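Local coordinates for ATP-dependent DNA helicase (Mycobacterium smegmatis, PDB 5V9X), which unwinds RNA:DNA hybrids in an ATP-dependent manner while tracking 3'-to-5' along single-stranded DNA, at residues L615-G620 / K730-D735; R719-R724 / I738-P743. One frame throughout, in Å; residues are numbered along the deposited sequence.

Overall arrangement
Along the chain the four segments alternate: 615-620, then 719-724, then 730-735, then 738-743, and the two interactions therefore cross. Interaction 1 closes the longer loop, bringing the segment between helices 574-578 and 627-640, which meets the DNA, against edge strand 732-734 about 110 residues on. Interaction 2 closes a short one, folding the end of helix 707-725 back over strand 737-742, with strand 732-734 made in between. The contacts meet in the sheet, where T732 O and I739 N, 2.7 Å apart, probably hydrogen-bond across neighbouring strands, and L615 packs on I739. Together they tie the DNA-contacting loop, the sheet edge and its covering helix.

Interaction 1: L615-G620 / K730-D735; sequences LPFWRG and KPTASD. With nucleotides of chain B.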
# COMPACT_ATOMS: atom_id res chain seq x y z
N LEU A 615 1.18 -17.33 22.12
CA LEU A 615 1.47 -15.93 21.86
C LEU A 615 0.59 -15.43 20.72
O LEU A 615 0.69 -15.95 19.60
CB LEU A 615 2.95 -15.75 21.52
CG LEU A 615 3.52 -14.34 21.32
CD1 LEU A 615 2.93 -13.34 22.29
CD2 LEU A 615 5.04 -14.38 21.44
N PRO A 616 -0.29 -14.45 20.96
CA PRO A 616 -1.18 -13.96 19.89
C PRO A 616 -0.45 -13.54 18.63
O PRO A 616 0.37 -12.61 18.66
CB PRO A 616 -1.89 -12.78 20.55
CG PRO A 616 -1.92 -13.13 22.00
CD PRO A 616 -0.62 -13.84 22.26
N PHE A 617 -0.74 -14.22 17.52
CA PHE A 617 -0.18 -13.83 16.23
C PHE A 617 -0.84 -12.55 15.74
O PHE A 617 -2.07 -12.45 15.71
CB PHE A 617 -0.36 -14.95 15.21
CG PHE A 617 -0.10 -14.53 13.79
CD1 PHE A 617 1.20 -14.46 13.29
CD2 PHE A 617 -1.15 -14.20 12.94
CE1 PHE A 617 1.44 -14.07 11.98
CE2 PHE A 617 -0.91 -13.80 11.63
CZ PHE A 617 0.38 -13.74 11.16
N TRP A 618 -0.03 -11.57 15.37
CA TRP A 618 -0.52 -10.29 14.87
C TRP A 618 0.03 -10.08 13.46
O TRP A 618 1.24 -9.92 13.28
CB TRP A 618 -0.09 -9.14 15.78
CG TRP A 618 -0.65 -9.18 17.17
CD1 TRP A 618 0.00 -9.56 18.31
CD2 TRP A 618 -1.97 -8.80 17.57
NE1 TRP A 618 -0.83 -9.45 19.39
CE2 TRP A 618 -2.05 -8.98 18.97
CE3 TRP A 618 -3.10 -8.34 16.89
CZ2 TRP A 618 -3.21 -8.71 19.69
CZ3 TRP A 618 -4.25 -8.06 17.61
CH2 TRP A 618 -4.29 -8.25 19.00
N ARG A 619 -0.86 -10.09 12.47
CA ARG A 619 -0.54 -9.61 11.14
C ARG A 619 -0.96 -8.15 11.08
O ARG A 619 -2.16 -7.85 11.06
CB ARG A 619 -1.23 -10.43 10.06
CG ARG A 619 -0.86 -10.01 8.64
CD ARG A 619 -1.70 -10.73 7.60
NE ARG A 619 -1.61 -12.18 7.73
CZ ARG A 619 -0.68 -12.93 7.15
NH1 ARG A 619 0.26 -12.37 6.40
NH2 ARG A 619 -0.68 -14.25 7.33
N GLY A 620 0.01 -7.25 11.08
CA GLY A 620 -0.26 -5.83 11.01
C GLY A 620 -1.23 -5.50 9.90
O GLY A 620 -2.34 -5.01 10.17
N LYS A 730 0.61 -24.44 16.50
CA LYS A 730 1.16 -23.88 15.28
C LYS A 730 2.12 -22.74 15.61
O LYS A 730 1.79 -21.87 16.42
CB LYS A 730 0.04 -23.39 14.37
CG LYS A 730 0.21 -23.82 12.92
CD LYS A 730 -1.13 -23.95 12.20
CE LYS A 730 -0.94 -24.51 10.80
NZ LYS A 730 -2.22 -24.67 10.07
N PRO A 731 3.31 -22.71 15.01
CA PRO A 731 4.30 -21.70 15.39
C PRO A 731 3.91 -20.30 14.94
O PRO A 731 3.29 -20.11 13.89
CB PRO A 731 5.57 -22.17 14.67
CG PRO A 731 5.07 -22.94 13.50
CD PRO A 731 3.80 -23.60 13.95
N THR A 732 4.28 -19.32 15.76
CA THR A 732 4.02 -17.92 15.46
C THR A 732 5.13 -17.37 14.57
O THR A 732 6.32 -17.56 14.85
CB THR A 732 3.93 -17.10 16.75
OG1 THR A 732 2.96 -17.68 17.62
CG2 THR A 732 3.53 -15.66 16.44
N ALA A 733 4.74 -16.70 13.49
CA ALA A 733 5.67 -16.18 12.50
C ALA A 733 5.56 -14.66 12.42
O ALA A 733 4.46 -14.11 12.55
CB ALA A 733 5.42 -16.80 11.12
N SER A 734 6.69 -14.00 12.20
CA SER A 734 6.73 -12.55 12.10
C SER A 734 7.78 -12.17 11.06
O SER A 734 8.37 -13.03 10.40
CB SER A 734 7.02 -11.92 13.47
OG SER A 734 8.28 -12.34 13.97
N ASP A 735 8.02 -10.86 10.92
CA ASP A 735 9.02 -10.39 9.97
C ASP A 735 10.42 -10.87 10.35
O ASP A 735 11.24 -11.17 9.47
CB ASP A 735 9.00 -8.86 9.89
CG ASP A 735 7.92 -8.33 8.96
OD1 ASP A 735 7.58 -9.03 7.98
OD2 ASP A 735 7.42 -7.21 9.20
P DT B 5 -3.41 -1.55 20.88
OP1 DT B 5 -3.31 -0.12 21.21
OP2 DT B 5 -4.72 -2.24 20.96
O5' DT B 5 -2.84 -1.78 19.40
C5' DT B 5 -3.06 -3.02 18.74
C4' DT B 5 -2.17 -3.15 17.52
O4' DT B 5 -0.81 -3.42 17.94
C3' DT B 5 -2.55 -4.28 16.57
O3' DT B 5 -2.25 -3.93 15.25
C2' DT B 5 -1.68 -5.43 17.05
C1' DT B 5 -0.42 -4.72 17.51
N1 DT B 5 0.25 -5.41 18.65
C2 DT B 5 1.48 -5.98 18.46
O2 DT B 5 2.09 -5.94 17.40
N3 DT B 5 2.00 -6.60 19.57
C4 DT B 5 1.41 -6.71 20.81
O4 DT B 5 1.96 -7.29 21.75
C5 DT B 5 0.11 -6.09 20.94
C7 DT B 5 -0.62 -6.15 22.25
C6 DT B 5 -0.40 -5.48 19.86
P DG B 6 -3.42 -3.72 14.17
OP1 DG B 6 -4.63 -3.26 14.89
OP2 DG B 6 -3.49 -4.92 13.31
O5' DG B 6 -2.87 -2.53 13.28
C5' DG B 6 -3.54 -2.16 12.12
C4' DG B 6 -2.81 -1.03 11.45
O4' DG B 6 -1.48 -1.47 11.07
C3' DG B 6 -3.47 -0.51 10.18
O3' DG B 6 -3.79 0.86 10.35
C2' DG B 6 -2.42 -0.72 9.07
C1' DG B 6 -1.13 -0.87 9.86
N9 DG B 6 -0.12 -1.71 9.21
C8 DG B 6 0.67 -2.66 9.82
N7 DG B 6 1.49 -3.27 9.01
C5 DG B 6 1.24 -2.69 7.77
C6 DG B 6 1.82 -2.94 6.51
O6 DG B 6 2.71 -3.76 6.23
N1 DG B 6 1.28 -2.13 5.51
C2 DG B 6 0.29 -1.20 5.72
N2 DG B 6 -0.11 -0.51 4.64
N3 DG B 6 -0.27 -0.95 6.89
C4 DG B 6 0.25 -1.73 7.88
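F617 turns the edge of its ring to strand 732-734, with CE1 3.1 Å from A733 O and the oxygen lying near the ring plane. With CG anti to the backbone N (chi1 167°) the ring swings over to the strand, where CD1 lies 4.1 Å from T732 CG2 and the two side chains cross at a slant. The other branch of T732, OG1, gives a weak hydrogen bond to L615 O at 3.5 Å; the methyl and hydroxyl thus serve neighbouring parts of the same loop. Next along the loop, W618 lays one indole face against DT5 of chain B: its CE3 is 3.2 Å from C2' of that sugar, and the pyrrole part of the indole lies nearly parallel to the thymine base, NE1 3.8 Å from C4 of DT5. Behind the phenyl ring of F617, R619 N sits 3.8 Å above one face, toward the rim, and is itself hydrogen-bonded to D573. R619 also makes a salt bridge with E575, while A733 packs on L707 and A714 of helix 707-725. The contact joins a DNA-lining loop of the helicase to the edge strand of a mixed beta-sheet.

Interaction 2: R719-R724 / I738-P743; sequences RRLRER and IIVRLP
L721 overlaps V740 through a single methyl: CD2 meets V740 CG1 at 3.7 Å, the two side chains reaching toward each other tip to tip. Its other methyl, CD1, lies 4.3 Å from CD2 of L742, so the fork of one leucine spans two strand residues that face the helix in alternation. V740 presents CG1 because that methyl stands anti to the backbone N (chi1 178°). Between them, R741 starts out away from the helix; its NH1 forms a salt bridge with E729, and its side chain touches P612 and R698. No hydrogen bond or charge pair crosses the contact: it is a small, buried, wholly aliphatic patch, with the nearest CA atoms, those of L721 and L742, 9.4 Å apart.

The polar side chains of the helix turn to other partners. R719 and R722 both form salt bridges with E769 in helix 759-769; R720 makes a cation-pi contact with F757, and its NH2 hydrogen-bonds V756 O. R719 NE also lies 3.6 Å from E723 OE2, a pairing of charges alone, since the oxygen is well out of the guanidinium plane. Here the helix widens into a pi-type turn at 721-724.

L754 and I727 pack against L721 and L742 respectively and extend the apolar patch, while L742 also touches V699 of strand 697-702. Strand 737-742 runs antiparallel between 732-734 and 697-702, and helix 707-725 packs along this part of the sheet, its last turns running roughly parallel to strand 737-742, with helix 759-769 on their arginine-bearing flank.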
# COMPACT_ATOMS: atom_id res chain seq x y z
N ARG A 719 3.80 -28.68 9.96
CA ARG A 719 3.58 -30.04 9.46
C ARG A 719 4.53 -31.03 10.12
O ARG A 719 4.11 -32.09 10.60
CB ARG A 719 3.75 -30.07 7.94
CG ARG A 719 3.49 -31.43 7.32
CD ARG A 719 3.96 -31.48 5.87
NE ARG A 719 3.40 -32.62 5.16
CZ ARG A 719 2.41 -32.53 4.27
NH1 ARG A 719 1.87 -31.35 3.99
NH2 ARG A 719 1.96 -33.62 3.67
N ARG A 720 5.82 -30.70 10.16
CA ARG A 720 6.80 -31.58 10.79
C ARG A 720 6.56 -31.71 12.28
O ARG A 720 6.69 -32.80 12.85
CB ARG A 720 8.20 -31.05 10.53
CG ARG A 720 9.00 -31.85 9.54
CD ARG A 720 10.45 -31.48 9.68
NE ARG A 720 11.18 -31.65 8.43
CZ ARG A 720 12.27 -30.97 8.12
NH1 ARG A 720 12.89 -31.18 6.97
NH2 ARG A 720 12.74 -30.07 8.97
N LEU A 721 6.22 -30.59 12.94
CA LEU A 721 6.07 -30.60 14.39
C LEU A 721 5.01 -31.60 14.84
O LEU A 721 5.22 -32.38 15.77
CB LEU A 721 5.74 -29.19 14.88
CG LEU A 721 6.45 -28.68 16.13
CD1 LEU A 721 7.93 -29.02 16.09
CD2 LEU A 721 6.27 -27.18 16.24
N ARG A 722 3.86 -31.60 14.16
CA ARG A 722 2.81 -32.55 14.50
C ARG A 722 3.02 -33.92 13.87
O ARG A 722 2.34 -34.87 14.27
CB ARG A 722 1.44 -31.99 14.09
CG ARG A 722 1.32 -31.67 12.62
CD ARG A 722 -0.03 -31.05 12.31
NE ARG A 722 -0.27 -30.99 10.88
CZ ARG A 722 -0.00 -29.93 10.12
NH1 ARG A 722 0.51 -28.84 10.66
NH2 ARG A 722 -0.26 -29.97 8.82
N GLU A 723 3.93 -34.05 12.91
CA GLU A 723 4.26 -35.35 12.33
C GLU A 723 5.45 -35.99 13.04
O GLU A 723 5.36 -37.11 13.54
CB GLU A 723 4.55 -35.22 10.83
CG GLU A 723 3.31 -35.09 9.96
CD GLU A 723 3.65 -35.14 8.48
OE1 GLU A 723 4.85 -35.26 8.14
OE2 GLU A 723 2.71 -35.06 7.65
N ARG A 724 6.58 -35.28 13.09
CA ARG A 724 7.79 -35.84 13.68
C ARG A 724 7.77 -35.80 15.20
O ARG A 724 8.35 -36.68 15.84
CB ARG A 724 9.02 -35.09 13.16
CG ARG A 724 9.26 -35.22 11.65
CD ARG A 724 9.65 -36.64 11.28
NE ARG A 724 10.10 -36.77 9.90
CZ ARG A 724 9.33 -37.18 8.89
NH1 ARG A 724 8.07 -37.50 9.11
NH2 ARG A 724 9.83 -37.26 7.66
N ILE A 738 10.64 -16.85 13.63
CA ILE A 738 9.56 -17.79 13.91
C ILE A 738 9.71 -18.28 15.35
O ILE A 738 10.82 -18.64 15.78
CB ILE A 738 9.57 -18.98 12.93
CG1 ILE A 738 9.25 -18.52 11.51
CG2 ILE A 738 8.59 -20.07 13.38
CD1 ILE A 738 9.33 -19.62 10.48
N ILE A 739 8.61 -18.29 16.09
CA ILE A 739 8.59 -18.71 17.49
C ILE A 739 7.93 -20.08 17.59
O ILE A 739 6.81 -20.27 17.11
CB ILE A 739 7.86 -17.69 18.38
CG1 ILE A 739 8.45 -16.29 18.20
CG2 ILE A 739 7.92 -18.11 19.84
CD1 ILE A 739 7.71 -15.21 18.95
N VAL A 740 8.63 -21.02 18.23
CA VAL A 740 8.12 -22.36 18.48
C VAL A 740 8.13 -22.60 19.99
O VAL A 740 9.06 -22.17 20.68
CB VAL A 740 8.95 -23.43 17.74
CG1 VAL A 740 8.44 -24.83 18.06
CG2 VAL A 740 8.92 -23.19 16.24
N ARG A 741 7.10 -23.27 20.49
CA ARG A 741 7.02 -23.64 21.90
C ARG A 741 6.75 -25.13 22.01
O ARG A 741 5.84 -25.65 21.36
CB ARG A 741 5.92 -22.84 22.62
CG ARG A 741 5.62 -23.34 24.02
CD ARG A 741 4.74 -22.37 24.79
NE ARG A 741 3.64 -23.06 25.47
CZ ARG A 741 2.37 -22.99 25.09
NH1 ARG A 741 2.03 -22.26 24.04
NH2 ARG A 741 1.43 -23.65 25.76
N LEU A 742 7.54 -25.81 22.84
CA LEU A 742 7.41 -27.24 23.05
C LEU A 742 7.44 -27.52 24.54
O LEU A 742 8.33 -27.01 25.25
CB LEU A 742 8.53 -28.02 22.34
CG LEU A 742 8.90 -27.66 20.90
CD1 LEU A 742 9.96 -26.57 20.87
CD2 LEU A 742 9.39 -28.89 20.15
N PRO A 743 6.51 -28.31 25.07
CA PRO A 743 6.61 -28.71 26.48
C PRO A 743 7.86 -29.54 26.71
O PRO A 743 8.33 -30.26 25.83
CB PRO A 743 5.33 -29.54 26.71
CG PRO A 743 4.91 -29.98 25.34
CD PRO A 743 5.32 -28.87 24.42